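Local coordinates for protein endonuclease Bse634IR (PDB 3V1Z) that probably cleaves double-stranded DNA at a degenerate recognition sequence as a metal-dependent type IIF restriction endonuclease of the PDDEXK superfamily, at residues D98-K103 against K153-S158. The protein carries 1 engineered substitution. Sequence-based numbering, arbitrary orientation.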
ATOM      1  N   ASP A  98      26.303 -19.724   9.304  1.00 39.65           N
ATOM      2  CA  ASP A  98      26.566 -18.716   8.286  1.00 38.56           C
ATOM      3  C   ASP A  98      25.328 -17.908   7.857  1.00 36.38           C
ATOM      4  O   ASP A  98      25.379 -17.176   6.867  1.00 35.61           O
ATOM      5  CB  ASP A  98      27.234 -19.365   7.073  1.00 39.11           C
ATOM      6  CG  ASP A  98      26.407 -20.492   6.479  1.00 39.39           C
ATOM      7  OD1 ASP A  98      25.456 -20.963   7.144  1.00 39.50           O
ATOM      8  OD2 ASP A  98      26.717 -20.918   5.347  1.00 40.57           O
ATOM      9  N   TYR A  99      24.232 -18.040   8.602  1.00 35.61           N
ATOM     10  CA  TYR A  99      23.016 -17.257   8.350  1.00 33.76           C
ATOM     11  C   TYR A  99      22.652 -16.336   9.513  1.00 33.31           C
ATOM     12  O   TYR A  99      22.880 -16.651  10.680  1.00 34.23           O
ATOM     13  CB  TYR A  99      21.818 -18.165   8.045  1.00 33.44           C
ATOM     14  CG  TYR A  99      21.820 -18.787   6.670  1.00 33.23           C
ATOM     15  CD1 TYR A  99      21.082 -18.230   5.625  1.00 32.20           C
ATOM     16  CD2 TYR A  99      22.539 -19.948   6.419  1.00 34.89           C
ATOM     17  CE1 TYR A  99      21.086 -18.809   4.356  1.00 32.14           C
ATOM     18  CE2 TYR A  99      22.541 -20.536   5.166  1.00 35.06           C
ATOM     19  CZ  TYR A  99      21.817 -19.966   4.142  1.00 33.36           C
ATOM     20  OH  TYR A  99      21.836 -20.569   2.911  1.00 34.40           O
ATOM     21  N   LEU A 100      22.087 -15.186   9.172  1.00 31.96           N
ATOM     22  CA  LEU A 100      21.456 -14.314  10.153  1.00 31.29           C
ATOM     23  C   LEU A 100      20.071 -13.968   9.650  1.00 29.33           C
ATOM     24  O   LEU A 100      19.889 -13.720   8.459  1.00 28.49           O
ATOM     25  CB  LEU A 100      22.270 -13.039  10.375  1.00 31.33           C
ATOM     26  CG  LEU A 100      23.589 -13.141  11.152  1.00 33.10           C
ATOM     27  CD1 LEU A 100      24.314 -11.801  11.151  1.00 32.06           C
ATOM     28  CD2 LEU A 100      23.362 -13.635  12.581  1.00 32.85           C
ATOM     29  N   ILE A 101      19.096 -13.977  10.554  1.00 28.89           N
ATOM     30  CA  ILE A 101      17.758 -13.474  10.245  1.00 27.08           C
ATOM     31  C   ILE A 101      17.500 -12.259  11.132  1.00 27.09           C
ATOM     32  O   ILE A 101      17.462 -12.375  12.359  1.00 27.74           O
ATOM     33  CB  ILE A 101      16.654 -14.542  10.426  1.00 26.92           C
ATOM     34  CG1 ILE A 101      16.966 -15.798   9.611  1.00 26.45           C
ATOM     35  CG2 ILE A 101      15.295 -13.988   9.994  1.00 24.94           C
ATOM     36  CD1 ILE A 101      17.375 -16.984  10.431  1.00 27.32           C
ATOM     37  N   ILE A 102      17.328 -11.100  10.497  1.00 26.18           N
ATOM     38  CA  ILE A 102      17.376  -9.812  11.193  1.00 26.50           C
ATOM     39  C   ILE A 102      16.106  -8.994  10.971  1.00 25.55           C
ATOM     40  O   ILE A 102      15.736  -8.716   9.834  1.00 24.99           O
ATOM     41  CB  ILE A 102      18.614  -8.976  10.739  1.00 27.06           C
ATOM     42  CG1 ILE A 102      19.915  -9.759  10.968  1.00 28.04           C
ATOM     43  CG2 ILE A 102      18.658  -7.615  11.455  1.00 27.09           C
ATOM     44  CD1 ILE A 102      21.077  -9.310  10.123  1.00 27.21           C
ATOM     45  N   LYS A 103      15.442  -8.627  12.066  1.00 26.14           N
ATOM     46  CA  LYS A 103      14.331  -7.670  12.039  1.00 25.33           C
ATOM     47  C   LYS A 103      14.877  -6.247  11.900  1.00 25.26           C
ATOM     48  O   LYS A 103      15.555  -5.727  12.799  1.00 26.14           O
ATOM     49  CB  LYS A 103      13.443  -7.836  13.287  1.00 26.31           C
ATOM     50  CG  LYS A 103      12.478  -6.678  13.642  1.00 26.80           C
ATOM     51  CD  LYS A 103      11.590  -6.228  12.489  1.00 27.49           C
ATOM     52  CE  LYS A 103      10.672  -5.071  12.893  1.00 27.95           C
ATOM     53  NZ  LYS A 103      11.363  -3.928  13.574  1.00 29.54           N
ATOM     54  N   LYS A 153      29.327 -16.082   6.546  1.00 40.53           N
ATOM     55  CA  LYS A 153      29.855 -16.804   7.707  1.00 42.72           C
ATOM     56  C   LYS A 153      30.564 -15.930   8.748  1.00 43.98           C
ATOM     57  O   LYS A 153      30.417 -16.158   9.954  1.00 44.83           O
ATOM     58  CB  LYS A 153      30.775 -17.947   7.260  1.00 44.33           C
ATOM     59  CG  LYS A 153      31.044 -18.985   8.354  1.00 46.65           C
ATOM     60  CD  LYS A 153      31.783 -20.199   7.812  1.00 48.45           C
ATOM     61  CE  LYS A 153      31.949 -21.267   8.883  1.00 51.81           C
ATOM     62  NZ  LYS A 153      32.555 -22.521   8.334  1.00 54.49           N
ATOM     63  N   ASP A 154      31.320 -14.936   8.287  1.00 44.35           N
ATOM     64  CA  ASP A 154      32.148 -14.124   9.186  1.00 45.99           C
ATOM     65  C   ASP A 154      31.381 -13.075  10.007  1.00 45.12           C
ATOM     66  O   ASP A 154      31.969 -12.348  10.808  1.00 46.59           O
ATOM     67  CB  ASP A 154      33.319 -13.484   8.420  1.00 46.98           C
ATOM     68  CG  ASP A 154      32.876 -12.401   7.442  1.00 45.46           C
ATOM     69  OD1 ASP A 154      33.743 -11.908   6.691  1.00 47.00           O
ATOM     70  OD2 ASP A 154      31.684 -12.032   7.419  1.00 43.20           O
ATOM     71  N   LEU A 155      30.071 -13.000   9.805  1.00 43.32           N
ATOM     72  CA  LEU A 155      29.225 -12.089  10.579  1.00 42.58           C
ATOM     73  C   LEU A 155      28.776 -12.709  11.899  1.00 43.17           C
ATOM     74  O   LEU A 155      28.483 -11.994  12.860  1.00 43.45           O
ATOM     75  CB  LEU A 155      28.005 -11.665   9.765  1.00 40.42           C
ATOM     76  CG  LEU A 155      28.259 -10.800   8.530  1.00 40.20           C
ATOM     77  CD1 LEU A 155      26.953 -10.509   7.826  1.00 37.77           C
ATOM     78  CD2 LEU A 155      28.971  -9.509   8.896  1.00 41.09           C
ATOM     79  N   ILE A 156      28.738 -14.039  11.935  1.00 43.42           N
ATOM     80  CA  ILE A 156      28.217 -14.774  13.083  1.00 43.89           C
ATOM     81  C   ILE A 156      29.219 -14.819  14.239  1.00 46.42           C
ATOM     82  O   ILE A 156      30.343 -15.314  14.094  1.00 47.78           O
ATOM     83  CB  ILE A 156      27.731 -16.203  12.679  1.00 43.68           C
ATOM     84  CG1 ILE A 156      26.375 -16.133  11.965  1.00 40.79           C
ATOM     85  CG2 ILE A 156      27.610 -17.130  13.893  1.00 44.20           C
ATOM     86  CD1 ILE A 156      26.440 -15.708  10.519  1.00 39.88           C
ATOM     87  N   LYS A 157      28.803 -14.259  15.371  1.00 46.95           N
ATOM     88  CA  LYS A 157      29.558 -14.357  16.613  1.00 49.75           C
ATOM     89  C   LYS A 157      28.841 -15.278  17.601  1.00 50.14           C
ATOM     90  O   LYS A 157      27.639 -15.531  17.457  1.00 48.41           O
ATOM     91  CB  LYS A 157      29.848 -12.971  17.207  1.00 50.23           C
ATOM     92  CG  LYS A 157      28.648 -12.074  17.466  1.00 49.17           C
ATOM     93  CD  LYS A 157      29.111 -10.792  18.138  1.00 50.38           C
ATOM     94  CE  LYS A 157      27.975  -9.821  18.401  1.00 50.80           C
ATOM     95  NZ  LYS A 157      28.508  -8.509  18.890  1.00 52.44           N
ATOM     96  N   SER A 158      29.583 -15.789  18.583  1.00 52.70           N
ATOM     97  CA  SER A 158      29.078 -16.836  19.482  1.00 53.78           C
ATOM     98  C   SER A 158      27.934 -16.380  20.390  1.00 53.38           C
ATOM     99  O   SER A 158      27.159 -17.206  20.881  1.00 53.42           O
ATOM    100  CB  SER A 158      30.214 -17.478  20.297  1.00 56.89           C
ATOM    101  OG  SER A 158      31.009 -16.508  20.958  1.00 58.20           O
TER
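At the edge of the mixed beta-sheet of this PDDEXK-type nuclease, the 3-10 turn and loop that follow strand 147-151 fold back against the start of the outermost strand 99-103, and Leu100 meets Leu155 and Ile156 there. Strands 99-103 and 147-151 are antiparallel neighbours, with Leu100 bonded through its backbone to Ile150, so the chain leaving the second strand at residues 153-158 passes beside the beginning of the first. Leu100 points toward this turn and divides its two methyls between two neighbours. Its CD1 lies 3.9 Å from Leu155 CB, the two leucines crossing at about a right angle, while its CD2 sits 4.0 Å from Ile156 CG1 as the leucine and isoleucine run past each other in opposite directions. A forked, purely apolar residue suits a buried position with two such partners; Leu100 also touches Tyr160. An alanine here, lacking both methyl branches, would probably open a gap beside Leu155 CB and the longer branch of Ile156. Ile156 reaches past Leu100 to the strand backbone: with CG1 anti to its carbonyl carbon (chi1 -76°), the longer branch brings CD1 within 3.6 Å of Asp98 C. The carbonyl oxygen of Tyr99, which this branch also touches, is hydrogen-bonded by Arg91 of helix 68-93, so that oxygen keeps a polar partner although a methyl lies against it. At the start of the 3-10 turn, Asp98 and Lys153 meet through their aliphatic portions rather than their charges: the carboxylate is salt-bridged to Arg151, and Lys153 extends away, its NZ 6.8 Å from Asp98 OD2. The closest approach of this pair is Asp98 CB to Lys153 CA, 3.7 Å.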